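Local coordinates for protein putative fimbrium tip subunit Fim1F (Parabacteroides distasonis, PDB 3R4R) that probably forms part of the tip of fimbriae, the filamentous surface appendages through which the bacterium adheres and builds biofilms, at residues 168-174 / 227-232; 206-212 / 262-266. The contacts are given in a common frame with arbitrary orientation. Residue numbers count along the deposited sequence, not the author numbering.

Contact 1. Residues 168-174 / 227-232; sequences LSAKIEY and VTFYTY. With SO4 (sulfate ion), chain C; EDO (1,2-ethanediol), chain F; EDO (1,2-ethanediol), chain E.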
ATOM      1  N   LEU A 168       0.120   0.278  -0.586  1.00 33.50           N
ATOM      2  CA  LEU A 168       1.239   1.210  -0.755  1.00 33.39           C
ATOM      3  C   LEU A 168       2.594   0.506  -0.475  1.00 36.72           C
ATOM      4  O   LEU A 168       3.631   0.972  -0.896  1.00 35.97           O
ATOM      5  CB  LEU A 168       1.059   2.440   0.173  1.00 32.26           C
ATOM      6  CG  LEU A 168       1.975   3.639  -0.017  1.00 33.42           C
ATOM      7  CD1 LEU A 168       1.929   4.154  -1.464  1.00 35.47           C
ATOM      8  CD2 LEU A 168       1.628   4.704   0.941  1.00 31.61           C
ATOM      9  N   SER A 169       2.559  -0.623   0.187  1.00 35.94           N
ATOM     10  CA  SER A 169       3.730  -1.434   0.465  1.00 35.19           C
ATOM     11  C   SER A 169       3.793  -2.634  -0.454  1.00 38.00           C
ATOM     12  O   SER A 169       2.796  -2.997  -1.084  1.00 35.80           O
ATOM     13  CB  SER A 169       3.718  -1.905   1.919  1.00 36.60           C
ATOM     14  OG  SER A 169       2.614  -2.754   2.173  1.00 45.83           O
ATOM     15  N   ALA A 170       4.979  -3.240  -0.528  1.00 36.65           N
ATOM     16  CA  ALA A 170       5.220  -4.521  -1.172  1.00 37.26           C
ATOM     17  C   ALA A 170       5.264  -5.616  -0.104  1.00 38.80           C
ATOM     18  O   ALA A 170       5.725  -5.348   1.009  1.00 37.74           O
ATOM     19  CB  ALA A 170       6.506  -4.479  -1.968  1.00 39.64           C
ATOM     20  N   LYS A 171       4.744  -6.821  -0.418  1.00 34.96           N
ATOM     21  CA  LYS A 171       4.756  -7.967   0.484  1.00 35.44           C
ATOM     22  C   LYS A 171       5.864  -8.930   0.036  1.00 40.92           C
ATOM     23  O   LYS A 171       5.930  -9.306  -1.137  1.00 42.55           O
ATOM     24  CB  LYS A 171       3.367  -8.640   0.512  1.00 39.47           C
ATOM     25  CG  LYS A 171       3.252  -9.899   1.405  1.00 46.04           C
ATOM     26  CD  LYS A 171       1.863 -10.540   1.261  1.00 44.66           C
ATOM     27  CE  LYS A 171       1.715 -11.814   2.048  1.00 51.69           C
ATOM     28  NZ  LYS A 171       0.347 -12.384   1.904  1.00 62.78           N
ATOM     29  N   ILE A 172       6.758  -9.289   0.961  1.00 38.23           N
ATOM     30  CA  ILE A 172       7.905 -10.172   0.638  1.00 39.04           C
ATOM     31  C   ILE A 172       7.905 -11.392   1.568  1.00 41.16           C
ATOM     32  O   ILE A 172       7.935 -11.233   2.790  1.00 40.89           O
ATOM     33  CB  ILE A 172       9.284  -9.421   0.721  1.00 42.23           C
ATOM     34  CG1 ILE A 172       9.295  -8.081  -0.067  1.00 41.75           C
ATOM     35  CG2 ILE A 172      10.454 -10.342   0.299  1.00 44.27           C
ATOM     36  CD1 ILE A 172      10.599  -7.255   0.175  1.00 48.26           C
ATOM     37  N   GLU A 173       7.871 -12.608   0.985  1.00 38.15           N
ATOM     38  CA  GLU A 173       7.939 -13.858   1.738  1.00 37.07           C
ATOM     39  C   GLU A 173       9.241 -14.625   1.412  1.00 41.92           C
ATOM     40  O   GLU A 173       9.441 -15.015   0.270  1.00 42.72           O
ATOM     41  CB  GLU A 173       6.709 -14.744   1.446  1.00 38.50           C
ATOM     42  CG  GLU A 173       6.702 -16.044   2.261  1.00 48.03           C
ATOM     43  CD  GLU A 173       5.603 -17.065   2.015  1.00 68.57           C
ATOM     44  OE1 GLU A 173       4.879 -16.945   1.000  1.00 64.66           O
ATOM     45  OE2 GLU A 173       5.500 -18.020   2.820  1.00 67.24           O
ATOM     46  N   TYR A 174      10.123 -14.826   2.396  1.00 40.14           N
ATOM     47  CA  TYR A 174      11.311 -15.674   2.214  1.00 43.08           C
ATOM     48  C   TYR A 174      10.865 -17.112   2.459  1.00 45.56           C
ATOM     49  O   TYR A 174      10.357 -17.405   3.542  1.00 43.83           O
ATOM     50  CB  TYR A 174      12.490 -15.247   3.113  1.00 45.63           C
ATOM     51  CG  TYR A 174      13.587 -16.290   3.234  1.00 50.09           C
ATOM     52  CD1 TYR A 174      14.487 -16.507   2.195  1.00 55.10           C
ATOM     53  CD2 TYR A 174      13.761 -17.013   4.407  1.00 50.81           C
ATOM     54  CE1 TYR A 174      15.515 -17.443   2.311  1.00 59.65           C
ATOM     55  CE2 TYR A 174      14.781 -17.956   4.534  1.00 54.16           C
ATOM     56  CZ  TYR A 174      15.661 -18.165   3.485  1.00 64.90           C
ATOM     57  OH  TYR A 174      16.658 -19.101   3.603  1.00 67.47           O
ATOM     58  N   VAL A 227       9.260 -14.290   8.486  1.00 42.22           N
ATOM     59  CA  VAL A 227       9.496 -14.892   7.169  1.00 41.62           C
ATOM     60  C   VAL A 227       8.697 -14.070   6.119  1.00 38.99           C
ATOM     61  O   VAL A 227       9.160 -13.950   4.995  1.00 40.22           O
ATOM     62  CB  VAL A 227       9.098 -16.397   7.281  1.00 46.55           C
ATOM     63  CG1 VAL A 227       8.551 -16.997   5.999  1.00 47.61           C
ATOM     64  CG2 VAL A 227      10.258 -17.202   7.815  1.00 47.99           C
ATOM     65  N   THR A 228       7.568 -13.469   6.499  1.00 32.11           N
ATOM     66  CA  THR A 228       6.793 -12.562   5.650  1.00 31.99           C
ATOM     67  C   THR A 228       6.963 -11.146   6.242  1.00 37.94           C
ATOM     68  O   THR A 228       6.679 -10.914   7.417  1.00 37.05           O
ATOM     69  CB  THR A 228       5.307 -12.991   5.493  1.00 41.03           C
ATOM     70  OG1 THR A 228       5.225 -14.251   4.798  1.00 36.97           O
ATOM     71  CG2 THR A 228       4.456 -11.924   4.740  1.00 36.59           C
ATOM     72  N   PHE A 229       7.446 -10.213   5.431  1.00 36.17           N
ATOM     73  CA  PHE A 229       7.689  -8.847   5.887  1.00 35.99           C
ATOM     74  C   PHE A 229       7.323  -7.851   4.748  1.00 41.08           C
ATOM     75  O   PHE A 229       7.038  -8.283   3.616  1.00 41.47           O
ATOM     76  CB  PHE A 229       9.156  -8.692   6.362  1.00 38.21           C
ATOM     77  CG  PHE A 229      10.185  -9.216   5.404  1.00 39.92           C
ATOM     78  CD1 PHE A 229      10.570 -10.555   5.441  1.00 43.34           C
ATOM     79  CD2 PHE A 229      10.812  -8.367   4.504  1.00 42.11           C
ATOM     80  CE1 PHE A 229      11.518 -11.052   4.537  1.00 46.46           C
ATOM     81  CE2 PHE A 229      11.773  -8.855   3.614  1.00 47.77           C
ATOM     82  CZ  PHE A 229      12.100 -10.204   3.619  1.00 47.15           C
ATOM     83  N   TYR A 230       7.269  -6.533   5.082  1.00 36.68           N
ATOM     84  CA  TYR A 230       6.836  -5.463   4.184  1.00 36.49           C
ATOM     85  C   TYR A 230       7.814  -4.304   4.114  1.00 42.35           C
ATOM     86  O   TYR A 230       8.621  -4.108   5.017  1.00 43.41           O
ATOM     87  CB  TYR A 230       5.479  -4.888   4.643  1.00 36.58           C
ATOM     88  CG  TYR A 230       4.425  -5.911   4.981  1.00 37.91           C
ATOM     89  CD1 TYR A 230       3.672  -6.525   3.982  1.00 39.09           C
ATOM     90  CD2 TYR A 230       4.196  -6.293   6.300  1.00 38.90           C
ATOM     91  CE1 TYR A 230       2.758  -7.535   4.282  1.00 38.79           C
ATOM     92  CE2 TYR A 230       3.291  -7.313   6.612  1.00 39.46           C
ATOM     93  CZ  TYR A 230       2.566  -7.921   5.599  1.00 41.32           C
ATOM     94  OH  TYR A 230       1.613  -8.849   5.904  1.00 39.71           O
ATOM     95  N   THR A 231       7.684  -3.495   3.055  1.00 39.55           N
ATOM     96  CA  THR A 231       8.471  -2.291   2.795  1.00 40.03           C
ATOM     97  C   THR A 231       7.736  -1.377   1.805  1.00 42.23           C
ATOM     98  O   THR A 231       6.991  -1.857   0.937  1.00 40.65           O
ATOM     99  CB  THR A 231       9.883  -2.640   2.264  1.00 49.28           C
ATOM    100  OG1 THR A 231      10.596  -1.434   2.003  1.00 45.48           O
ATOM    101  CG2 THR A 231       9.856  -3.479   0.984  1.00 50.66           C
ATOM    102  N   TYR A 232       7.992  -0.055   1.904  1.00 37.67           N
ATOM    103  CA  TYR A 232       7.516   0.852   0.896  1.00 36.21           C
ATOM    104  C   TYR A 232       8.517   0.795  -0.255  1.00 45.38           C
ATOM    105  O   TYR A 232       9.670   0.432  -0.006  1.00 46.22           O
ATOM    106  CB  TYR A 232       7.313   2.274   1.449  1.00 36.45           C
ATOM    107  CG  TYR A 232       6.255   2.462   2.513  1.00 32.96           C
ATOM    108  CD1 TYR A 232       4.932   2.086   2.278  1.00 33.01           C
ATOM    109  CD2 TYR A 232       6.511   3.234   3.640  1.00 33.64           C
ATOM    110  CE1 TYR A 232       3.936   2.305   3.229  1.00 31.43           C
ATOM    111  CE2 TYR A 232       5.506   3.527   4.566  1.00 32.76           C
ATOM    112  CZ  TYR A 232       4.222   3.044   4.363  1.00 36.11           C
ATOM    113  OH  TYR A 232       3.235   3.293   5.280  1.00 38.34           O
TER
HETATM  114  S   SO4 C 319       6.104 -15.357   9.880  1.00 91.19           S
HETATM  115  O1  SO4 C 319       5.755 -14.019  10.385  1.00 96.21           O
HETATM  116  O2  SO4 C 319       5.248 -16.368  10.535  1.00 96.68           O
HETATM  117  O3  SO4 C 319       5.866 -15.395   8.414  1.00 97.34           O
HETATM  118  O4  SO4 C 319       7.490 -15.660  10.189  1.00 95.86           O
HETATM  119  C1  EDO F 322       9.056  -4.971   8.537  1.00 45.49           C
HETATM  120  O1  EDO F 322       8.690  -3.917   9.445  1.00 51.71           O
HETATM  121  C2  EDO F 322       8.209  -6.212   8.801  1.00 43.09           C
HETATM  122  O2  EDO F 322       6.987  -6.197   8.060  1.00 48.32           O
HETATM  123  C1  EDO E 321       0.917  -6.145  -1.564  1.00 55.00           C
HETATM  124  O1  EDO E 321       1.160  -5.850  -0.174  1.00 56.01           O
HETATM  125  C2  EDO E 321      -0.052  -7.329  -1.657  1.00 57.03           C
HETATM  126  O2  EDO E 321      -0.706  -7.335  -2.938  1.00 66.06           O
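Residues 169-174 and 228-232 run side by side as antiparallel strands, their axes 4.5 Å apart at closest approach and their directions 153° apart. Two hydrogen-bonded pairs alternate with the non-hydrogen-bonded pairs Lys171 with Tyr230 and Glu173 with Thr228. Ile172 and Phe229 bond reciprocally, Ile172 N to Phe229 O and Phe229 N to Ile172 O both at 2.9 Å; Ala170 N reaches Thr231 O at 2.8 Å, whereas the return bond from Thr231 N to Ala170 O is weak at 3.4 Å. Tyr174 N to Val227 O (2.9 Å) extends the pairing to the start of 227-232, where Val227 N holds a sulfate, probably from the crystallisation liquor, through O4 at 2.8 Å. On the face bearing Ala170, Ile172, Phe229 and Thr231, the Phe229 ring folds across the neighbouring strand: Ile172 CB makes a CH-pi contact 4.2 Å from the ring centroid, and Ile172 CG2 lies 3.7 Å from Phe229 CZ. The face of Lys171, Glu173, Thr228 and Tyr230 is more polar; Lys171 CG touches Tyr230 CE1 at 3.8 Å, and the ends of both side chains reach Glu41, Lys171 by a salt bridge and Tyr230 by a hydrogen bond. This is an antiparallel strand pair with a largely apolar face, of which Phe229 and Thr231 meet strand 191-202 of a second sheet, consistent with the transthyretin-like fold assigned to the C-terminal domain of this FimA/Mfa1-family protein.

Contact 2. Residues 206-212 / 262-266; sequences FNTSAVE and IKGNY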
ATOM      1  N   PHE A 206       0.146   5.663  -7.716  1.00 48.29           N
ATOM      2  CA  PHE A 206      -0.818   4.578  -7.880  1.00 48.60           C
ATOM      3  C   PHE A 206      -0.426   3.492  -8.930  1.00 53.29           C
ATOM      4  O   PHE A 206      -1.269   2.633  -9.218  1.00 52.40           O
ATOM      5  CB  PHE A 206      -2.157   5.198  -8.336  1.00 51.32           C
ATOM      6  CG  PHE A 206      -2.685   6.285  -7.431  1.00 51.25           C
ATOM      7  CD1 PHE A 206      -3.388   5.969  -6.276  1.00 50.94           C
ATOM      8  CD2 PHE A 206      -2.524   7.632  -7.760  1.00 54.22           C
ATOM      9  CE1 PHE A 206      -3.880   6.977  -5.443  1.00 50.01           C
ATOM     10  CE2 PHE A 206      -3.036   8.634  -6.931  1.00 54.60           C
ATOM     11  CZ  PHE A 206      -3.695   8.298  -5.776  1.00 50.17           C
ATOM     12  N   ASN A 207       0.806   3.497  -9.477  1.00 51.65           N
ATOM     13  CA  ASN A 207       1.144   2.503 -10.500  1.00 54.94           C
ATOM     14  C   ASN A 207       1.709   1.259  -9.840  1.00 58.18           C
ATOM     15  O   ASN A 207       2.818   1.282  -9.316  1.00 58.30           O
ATOM     16  CB  ASN A 207       2.117   3.056 -11.547  1.00 58.76           C
ATOM     17  CG  ASN A 207       2.327   2.154 -12.752  1.00 90.78           C
ATOM     18  OD1 ASN A 207       1.738   1.066 -12.885  1.00 86.87           O
ATOM     19  ND2 ASN A 207       3.135   2.622 -13.690  1.00 82.24           N
ATOM     20  N   THR A 208       0.949   0.158  -9.890  1.00 54.80           N
ATOM     21  CA  THR A 208       1.349  -1.123  -9.269  1.00 52.95           C
ATOM     22  C   THR A 208       2.249  -1.928 -10.236  1.00 56.73           C
ATOM     23  O   THR A 208       2.410  -3.121 -10.049  1.00 55.13           O
ATOM     24  CB  THR A 208       0.109  -1.931  -8.851  1.00 62.86           C
ATOM     25  OG1 THR A 208       0.566  -3.120  -8.216  1.00 76.75           O
ATOM     26  CG2 THR A 208      -0.846  -2.288 -10.017  1.00 58.12           C
ATOM     27  N   SER A 209       2.872  -1.252 -11.217  1.00 58.16           N
ATOM     28  CA  SER A 209       3.763  -1.836 -12.225  1.00 62.34           C
ATOM     29  C   SER A 209       5.114  -1.088 -12.319  1.00 68.06           C
ATOM     30  O   SER A 209       6.042  -1.605 -12.943  1.00 70.44           O
ATOM     31  CB  SER A 209       3.099  -1.836 -13.604  1.00 69.37           C
ATOM     32  OG  SER A 209       1.886  -2.570 -13.595  1.00 78.19           O
ATOM     33  N   ALA A 210       5.221   0.120 -11.740  1.00 62.80           N
ATOM     34  CA  ALA A 210       6.463   0.902 -11.784  1.00 63.29           C
ATOM     35  C   ALA A 210       6.777   1.513 -10.431  1.00 62.58           C
ATOM     36  O   ALA A 210       5.859   1.902  -9.721  1.00 59.42           O
ATOM     37  CB  ALA A 210       6.351   1.994 -12.830  1.00 66.80           C
ATOM     38  N   VAL A 211       8.067   1.566 -10.058  1.00 59.56           N
ATOM     39  CA  VAL A 211       8.496   2.113  -8.765  1.00 57.39           C
ATOM     40  C   VAL A 211       8.452   3.666  -8.892  1.00 59.06           C
ATOM     41  O   VAL A 211       9.043   4.218  -9.808  1.00 62.42           O
ATOM     42  CB  VAL A 211       9.880   1.549  -8.309  1.00 63.33           C
ATOM     43  CG1 VAL A 211      11.005   1.873  -9.284  1.00 67.06           C
ATOM     44  CG2 VAL A 211      10.241   1.999  -6.902  1.00 61.76           C
ATOM     45  N   GLU A 212       7.670   4.346  -8.022  1.00 51.01           N
ATOM     46  CA  GLU A 212       7.472   5.815  -8.070  1.00 49.08           C
ATOM     47  C   GLU A 212       7.887   6.516  -6.757  1.00 54.87           C
ATOM     48  O   GLU A 212       8.109   7.727  -6.775  1.00 56.28           O
ATOM     49  CB  GLU A 212       5.994   6.152  -8.346  1.00 47.73           C
ATOM     50  CG  GLU A 212       5.403   5.680  -9.657  1.00 48.56           C
ATOM     51  CD  GLU A 212       3.885   5.627  -9.638  1.00 59.37           C
ATOM     52  OE1 GLU A 212       3.341   4.747  -8.934  1.00 42.98           O
ATOM     53  OE2 GLU A 212       3.236   6.412 -10.368  1.00 47.30           O
ATOM     54  N   ILE A 262       7.803  -3.527  -5.985  1.00 45.02           N
ATOM     55  CA  ILE A 262       6.857  -2.467  -6.309  1.00 43.13           C
ATOM     56  C   ILE A 262       5.635  -2.600  -5.407  1.00 46.17           C
ATOM     57  O   ILE A 262       5.213  -3.702  -5.099  1.00 47.72           O
ATOM     58  CB  ILE A 262       6.478  -2.538  -7.827  1.00 47.64           C
ATOM     59  CG1 ILE A 262       7.727  -2.467  -8.745  1.00 50.48           C
ATOM     60  CG2 ILE A 262       5.455  -1.462  -8.236  1.00 46.39           C
ATOM     61  CD1 ILE A 262       7.548  -3.154 -10.126  1.00 40.98           C
ATOM     62  N   LYS A 263       5.091  -1.465  -4.962  1.00 41.79           N
ATOM     63  CA  LYS A 263       3.876  -1.376  -4.161  1.00 38.94           C
ATOM     64  C   LYS A 263       2.717  -2.138  -4.816  1.00 43.61           C
ATOM     65  O   LYS A 263       2.513  -2.045  -6.038  1.00 46.41           O
ATOM     66  CB  LYS A 263       3.479   0.095  -3.967  1.00 38.29           C
ATOM     67  CG  LYS A 263       3.078   0.799  -5.265  1.00 32.55           C
ATOM     68  CD  LYS A 263       2.942   2.298  -5.075  1.00 26.46           C
ATOM     69  CE  LYS A 263       2.814   3.024  -6.386  1.00 35.56           C
ATOM     70  NZ  LYS A 263       3.995   2.832  -7.306  1.00 32.40           N
ATOM     71  N   GLY A 264       1.954  -2.840  -3.994  1.00 35.87           N
ATOM     72  CA  GLY A 264       0.791  -3.575  -4.458  1.00 36.04           C
ATOM     73  C   GLY A 264       1.126  -4.903  -5.073  1.00 41.19           C
ATOM     74  O   GLY A 264       0.299  -5.451  -5.796  1.00 42.81           O
ATOM     75  N   ASN A 265       2.336  -5.423  -4.793  1.00 37.98           N
ATOM     76  CA  ASN A 265       2.777  -6.717  -5.303  1.00 40.25           C
ATOM     77  C   ASN A 265       3.218  -7.652  -4.159  1.00 42.29           C
ATOM     78  O   ASN A 265       3.594  -7.178  -3.088  1.00 42.37           O
ATOM     79  CB  ASN A 265       3.918  -6.548  -6.311  1.00 46.99           C
ATOM     80  CG  ASN A 265       3.527  -5.899  -7.617  1.00 54.75           C
ATOM     81  OD1 ASN A 265       3.018  -6.545  -8.532  1.00 48.72           O
ATOM     82  ND2 ASN A 265       3.810  -4.626  -7.746  1.00 45.05           N
ATOM     83  N   TYR A 266       3.140  -8.971  -4.389  1.00 40.46           N
ATOM     84  CA  TYR A 266       3.531 -10.027  -3.444  1.00 40.43           C
ATOM     85  C   TYR A 266       4.657 -10.828  -4.087  1.00 46.06           C
ATOM     86  O   TYR A 266       4.547 -11.274  -5.224  1.00 48.83           O
ATOM     87  CB  TYR A 266       2.310 -10.893  -3.036  1.00 42.42           C
ATOM     88  CG  TYR A 266       2.543 -12.215  -2.312  1.00 46.27           C
ATOM     89  CD1 TYR A 266       3.572 -12.359  -1.381  1.00 46.91           C
ATOM     90  CD2 TYR A 266       1.634 -13.264  -2.434  1.00 48.86           C
ATOM     91  CE1 TYR A 266       3.762 -13.558  -0.691  1.00 48.03           C
ATOM     92  CE2 TYR A 266       1.799 -14.456  -1.734  1.00 51.21           C
ATOM     93  CZ  TYR A 266       2.866 -14.607  -0.865  1.00 57.74           C
ATOM     94  OH  TYR A 266       2.998 -15.814  -0.201  1.00 53.43           O
TER
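The ammonium group of Lys263 is the polar centre of this contact: NZ forms a salt bridge with Glu212 OE1 at 2.6 Å and donates to Asn207 O at 2.8 Å. Glu212 OE1 also accepts Asn207 N at 2.9 Å, so one carboxylate oxygen bridges the bend from Asn207 to Glu212 while holding the lysine. Glu233 adds a second salt bridge to Lys263 and accepts a hydrogen bond from the backbone N of Glu212. Farther along, Thr208 OG1 donates to Lys263 O at 3.1 Å, and Asn265 ND2 bonds to Thr208 O and, within its own segment, to Ile262 O, both at 3.1 Å. The latter bond braces a type II beta turn from Ile262 to Asn265, whose backbone closure, Asn265 N to Ile262 O, is weak at 3.4 Å. Gly264 takes the positive-phi position of that turn; a CB there would clash with Thr208 OG1. Around these bonds, Ile262 packs mainly on loop backbone, with CD1 3.6 Å from Ser209 O and CG2 3.7 Å from Ala210 O. The arrangement is a loop-loop contact, in which a lysine on a type II turn enters the carbonyl-lined bend of the loop between strands 191-202 and 218-219.

The two contacts lie with their centres about 12 Å apart and meet along strand 161-179. Residues 168-174 of contact 1 have 227-232 on one edge, while their other edge is bonded to the turn and strand start of contact 2: Lys171 N lies 2.9 Å from Asn265 O in a probable hydrogen bond. Side chains join them too, with Glu173 OE1 2.5 Å from Tyr266 OH, also a probable hydrogen bond, and a cation-pi interaction between Lys171 and Tyr266. Leu168 O approaches Lys263 CB at 3.2 Å. Since the segments alternate along the chain, the interlaced pairings connect the sheet to the surface loop 206-212, all four segments falling in the C-terminal family region.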